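Local coordinates for polymeric Immunoglobulin Receptor (Oncorhynchus mykiss, PDB 5F1S), which probably binds polymeric immunoglobulins through its immunoglobulin-like ectodomain, the source of secretory component, for transport to mucosal surfaces, at residues 114-125 against 202-213. Numbering follows the deposited sequence.
Sequences LSVVNSMVSGEE and QVAVYILVTPPS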
loop_
_atom_site.group_PDB
_atom_site.type_symbol
_atom_site.label_atom_id
_atom_site.label_comp_id
_atom_site.label_asym_id
_atom_site.label_seq_id
_atom_site.Cartn_x
_atom_site.Cartn_y
_atom_site.Cartn_z
ATOM N N LEU A 114 -1.613 10.199 -0.804
ATOM C CA LEU A 114 -2.842 9.510 -0.459
ATOM C C LEU A 114 -3.172 8.501 -1.535
ATOM O O LEU A 114 -2.768 8.661 -2.700
ATOM C CB LEU A 114 -4.067 10.449 -0.294
ATOM C CG LEU A 114 -4.019 11.303 0.984
ATOM C CD1 LEU A 114 -3.130 12.479 0.771
ATOM C CD2 LEU A 114 -5.426 11.729 1.336
ATOM N N SER A 115 -3.895 7.458 -1.147
ATOM C CA SER A 115 -4.449 6.508 -2.123
ATOM C C SER A 115 -5.810 6.050 -1.647
ATOM O O SER A 115 -6.245 6.354 -0.535
ATOM C CB SER A 115 -3.531 5.291 -2.311
ATOM O OG SER A 115 -3.559 4.514 -1.133
ATOM N N VAL A 116 -6.511 5.302 -2.474
ATOM C CA VAL A 116 -7.840 4.865 -2.081
ATOM C C VAL A 116 -7.984 3.400 -2.402
ATOM O O VAL A 116 -7.472 2.929 -3.424
ATOM C CB VAL A 116 -8.918 5.734 -2.758
ATOM C CG1 VAL A 116 -8.877 5.580 -4.268
ATOM C CG2 VAL A 116 -10.267 5.420 -2.211
ATOM N N VAL A 117 -8.630 2.670 -1.484
ATOM C CA VAL A 117 -8.820 1.241 -1.680
ATOM C C VAL A 117 -9.608 1.001 -2.960
ATOM O O VAL A 117 -9.135 0.341 -3.890
ATOM C CB VAL A 117 -9.516 0.607 -0.454
ATOM C CG1 VAL A 117 -9.888 -0.842 -0.754
ATOM C CG2 VAL A 117 -8.623 0.678 0.842
ATOM N N ASN A 118 -10.800 1.590 -3.053
ATOM C CA ASN A 118 -11.603 1.471 -4.264
ATOM C C ASN A 118 -11.963 2.871 -4.736
ATOM O O ASN A 118 -12.692 3.583 -4.039
ATOM C CB ASN A 118 -12.863 0.640 -3.985
ATOM C CG ASN A 118 -13.688 0.359 -5.245
ATOM O OD1 ASN A 118 -13.205 0.493 -6.387
ATOM N ND2 ASN A 118 -14.956 -0.042 -5.035
ATOM N N SER A 119 -11.482 3.266 -5.914
ATOM C CA SER A 119 -11.751 4.636 -6.380
ATOM C C SER A 119 -13.094 4.787 -7.098
ATOM O O SER A 119 -13.433 5.892 -7.541
ATOM C CB SER A 119 -10.623 5.100 -7.303
ATOM O OG SER A 119 -10.695 4.390 -8.516
ATOM N N MET A 120 -13.852 3.707 -7.257
ATOM C CA MET A 120 -15.232 3.747 -7.726
ATOM C C MET A 120 -16.074 3.027 -6.691
ATOM O O MET A 120 -15.887 1.826 -6.476
ATOM C CB MET A 120 -15.373 3.070 -9.079
ATOM C CG MET A 120 -16.788 2.558 -9.474
ATOM S SD MET A 120 -17.638 3.802 -10.419
ATOM C CE MET A 120 -19.184 2.946 -10.678
ATOM N N VAL A 121 -17.001 3.733 -6.066
ATOM C CA VAL A 121 -17.872 3.155 -5.038
ATOM C C VAL A 121 -19.314 3.361 -5.496
ATOM O O VAL A 121 -19.702 4.480 -5.840
ATOM C CB VAL A 121 -17.613 3.810 -3.662
ATOM C CG1 VAL A 121 -18.591 3.348 -2.636
ATOM C CG2 VAL A 121 -16.183 3.511 -3.185
ATOM N N SER A 122 -20.118 2.291 -5.507
ATOM C CA SER A 122 -21.502 2.438 -5.912
ATOM C C SER A 122 -22.435 1.898 -4.831
ATOM O O SER A 122 -22.083 1.007 -4.050
ATOM C CB SER A 122 -21.807 1.740 -7.241
ATOM O OG SER A 122 -21.589 0.373 -7.102
ATOM N N GLY A 123 -23.629 2.468 -4.803
ATOM C CA GLY A 123 -24.664 1.996 -3.898
ATOM C C GLY A 123 -26.021 2.530 -4.305
ATOM O O GLY A 123 -26.140 3.576 -4.948
ATOM N N GLU A 124 -27.049 1.804 -3.894
ATOM C CA GLU A 124 -28.413 2.213 -4.162
ATOM C C GLU A 124 -28.756 3.452 -3.368
ATOM O O GLU A 124 -28.320 3.613 -2.225
ATOM C CB GLU A 124 -29.394 1.110 -3.767
ATOM C CG GLU A 124 -29.354 -0.084 -4.646
ATOM C CD GLU A 124 -30.603 -0.933 -4.521
ATOM O OE1 GLU A 124 -31.498 -0.601 -3.684
ATOM O OE2 GLU A 124 -30.668 -1.919 -5.285
ATOM N N GLU A 125 -29.549 4.321 -3.976
ATOM C CA GLU A 125 -30.119 5.448 -3.266
ATOM C C GLU A 125 -30.754 4.975 -1.962
ATOM O O GLU A 125 -31.412 3.930 -1.909
ATOM C CB GLU A 125 -31.150 6.133 -4.135
ATOM C CG GLU A 125 -31.846 7.263 -3.487
ATOM C CD GLU A 125 -32.565 8.081 -4.504
ATOM O OE1 GLU A 125 -31.963 9.029 -5.064
ATOM O OE2 GLU A 125 -33.738 7.761 -4.755
ATOM N N GLN A 202 -4.180 14.892 -2.861
ATOM C CA GLN A 202 -5.561 14.459 -2.979
ATOM C C GLN A 202 -5.603 13.162 -3.775
ATOM O O GLN A 202 -4.661 12.831 -4.490
ATOM C CB GLN A 202 -6.430 15.519 -3.647
ATOM C CG GLN A 202 -5.865 16.253 -4.839
ATOM C CD GLN A 202 -6.722 17.495 -5.241
ATOM O OE1 GLN A 202 -7.264 18.237 -4.386
ATOM N NE2 GLN A 202 -6.830 17.726 -6.541
ATOM N N VAL A 203 -6.673 12.416 -3.603
ATOM C CA VAL A 203 -6.936 11.259 -4.458
ATOM C C VAL A 203 -8.417 11.296 -4.842
ATOM O O VAL A 203 -9.283 11.570 -4.002
ATOM C CB VAL A 203 -6.550 9.920 -3.782
ATOM C CG1 VAL A 203 -7.328 9.651 -2.508
ATOM C CG2 VAL A 203 -6.818 8.790 -4.772
ATOM N N ALA A 204 -8.697 11.083 -6.133
ATOM C CA ALA A 204 -10.060 11.148 -6.666
ATOM C C ALA A 204 -10.843 9.864 -6.410
ATOM O O ALA A 204 -10.316 8.746 -6.518
ATOM C CB ALA A 204 -10.004 11.474 -8.171
ATOM N N VAL A 205 -12.116 10.037 -6.056
ATOM C CA VAL A 205 -13.042 8.945 -5.774
ATOM C C VAL A 205 -14.346 9.274 -6.488
ATOM O O VAL A 205 -14.846 10.405 -6.399
ATOM C CB VAL A 205 -13.298 8.765 -4.266
ATOM C CG1 VAL A 205 -14.208 7.545 -3.990
ATOM C CG2 VAL A 205 -11.962 8.642 -3.512
ATOM N N TYR A 206 -14.879 8.303 -7.219
ATOM C CA TYR A 206 -16.172 8.435 -7.875
ATOM C C TYR A 206 -17.235 7.689 -7.098
ATOM O O TYR A 206 -17.025 6.534 -6.738
ATOM C CB TYR A 206 -16.119 7.881 -9.316
ATOM C CG TYR A 206 -17.340 8.291 -10.121
ATOM C CD1 TYR A 206 -18.484 7.495 -10.148
ATOM C CD2 TYR A 206 -17.360 9.483 -10.858
ATOM C CE1 TYR A 206 -19.613 7.873 -10.861
ATOM C CE2 TYR A 206 -18.481 9.857 -11.581
ATOM C CZ TYR A 206 -19.610 9.039 -11.596
ATOM O OH TYR A 206 -20.737 9.402 -12.311
ATOM N N ILE A 207 -18.363 8.357 -6.835
ATOM C CA ILE A 207 -19.516 7.741 -6.185
ATOM C C ILE A 207 -20.612 7.616 -7.234
ATOM O O ILE A 207 -21.021 8.617 -7.836
ATOM C CB ILE A 207 -20.027 8.585 -4.997
ATOM C CG1 ILE A 207 -18.917 8.809 -3.946
ATOM C CG2 ILE A 207 -21.256 7.912 -4.345
ATOM C CD1 ILE A 207 -18.402 7.521 -3.341
ATOM N N LEU A 208 -21.106 6.399 -7.439
ATOM C CA LEU A 208 -22.247 6.187 -8.321
ATOM C C LEU A 208 -23.433 5.767 -7.481
ATOM O O LEU A 208 -23.400 4.693 -6.882
ATOM C CB LEU A 208 -21.930 5.115 -9.350
ATOM C CG LEU A 208 -23.095 4.772 -10.277
ATOM C CD1 LEU A 208 -23.503 5.965 -11.071
ATOM C CD2 LEU A 208 -22.667 3.627 -11.165
ATOM N N VAL A 209 -24.488 6.567 -7.480
ATOM C CA VAL A 209 -25.706 6.236 -6.759
ATOM C C VAL A 209 -26.676 5.650 -7.777
ATOM O O VAL A 209 -26.995 6.296 -8.780
ATOM C CB VAL A 209 -26.319 7.469 -6.076
ATOM C CG1 VAL A 209 -27.549 7.087 -5.236
ATOM C CG2 VAL A 209 -25.280 8.144 -5.153
ATOM N N THR A 210 -27.140 4.453 -7.516
ATOM C CA THR A 210 -28.016 3.776 -8.444
ATOM C C THR A 210 -29.441 3.835 -7.931
ATOM O O THR A 210 -29.693 4.229 -6.790
ATOM C CB THR A 210 -27.552 2.342 -8.628
ATOM O OG1 THR A 210 -27.674 1.648 -7.384
ATOM C CG2 THR A 210 -26.083 2.322 -9.109
ATOM N N PRO A 211 -30.421 3.490 -8.765
ATOM C CA PRO A 211 -31.819 3.677 -8.356
ATOM C C PRO A 211 -32.188 2.768 -7.206
ATOM O O PRO A 211 -31.693 1.631 -7.106
ATOM C CB PRO A 211 -32.615 3.307 -9.625
ATOM C CG PRO A 211 -31.648 3.523 -10.772
ATOM C CD PRO A 211 -30.279 3.200 -10.197
ATOM N N PRO A 212 -33.102 3.188 -6.346
ATOM C CA PRO A 212 -33.611 2.276 -5.321
ATOM C C PRO A 212 -34.327 1.111 -5.995
ATOM O O PRO A 212 -34.980 1.291 -7.033
ATOM C CB PRO A 212 -34.568 3.157 -4.519
ATOM C CG PRO A 212 -35.031 4.163 -5.506
ATOM C CD PRO A 212 -33.933 4.393 -6.471
ATOM N N SER A 213 -34.185 -0.078 -5.416
ATOM C CA SER A 213 -34.794 -1.273 -5.984
ATOM C C SER A 213 -36.153 -1.523 -5.344
ATOM O O SER A 213 -36.468 -1.032 -4.253
ATOM C CB SER A 213 -33.895 -2.485 -5.813
ATOM O OG SER A 213 -33.778 -2.809 -4.444
#
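Val203 packs against the short strand 114-116, its CG2 meeting CG1 of Val116 at 3.8 Å while its CG1 lies near CB of Leu114. The other methyl of Val116, CG2, reaches CG2 of Val205. From Tyr206 on, the pairing becomes a true parallel sheet: Tyr206 N bonds to Ser119 O, nearly straight at 179°, and Tyr206 O accepts from Val121 N. The Tyr206 ring, edge-to-face with Trp193, has Met120 beside it; that chain, bent at chi2 (94°), sets SD 3.8 Å from Tyr206 CD1 in an oblique Met-aromatic contact and carries CE on to CD2 of Leu208 (3.6 Å). This is the split first strand of a V-set immunoglobulin domain: strand 114-116 (A) lies antiparallel to 129-135 in one sheet, whereas 120-124 (A') runs parallel to the G strand, 201-210, in the other. On the opposite face from Tyr206, Ile207 turns CD1 onto CB of Val121 (3.8 Å). Leu208 N donates to Val121 O, and Leu208 O accepts from Gly123 N. Val209 CG1 touches CA of Glu125, whose carboxylate is salt-bridged to Arg188. Thr210 N reaches Gly123 O, and Thr210 O takes Glu125 N (2.8 Å). Ser213 grips Glu124 OE1 twice, OG on the syn lone pair and N from above the carboxylate plane (3.2 Å); an alanine in place of Glu124 would probably leave both Ser213 donors without this acceptor and the tail past Pro212 freer to move.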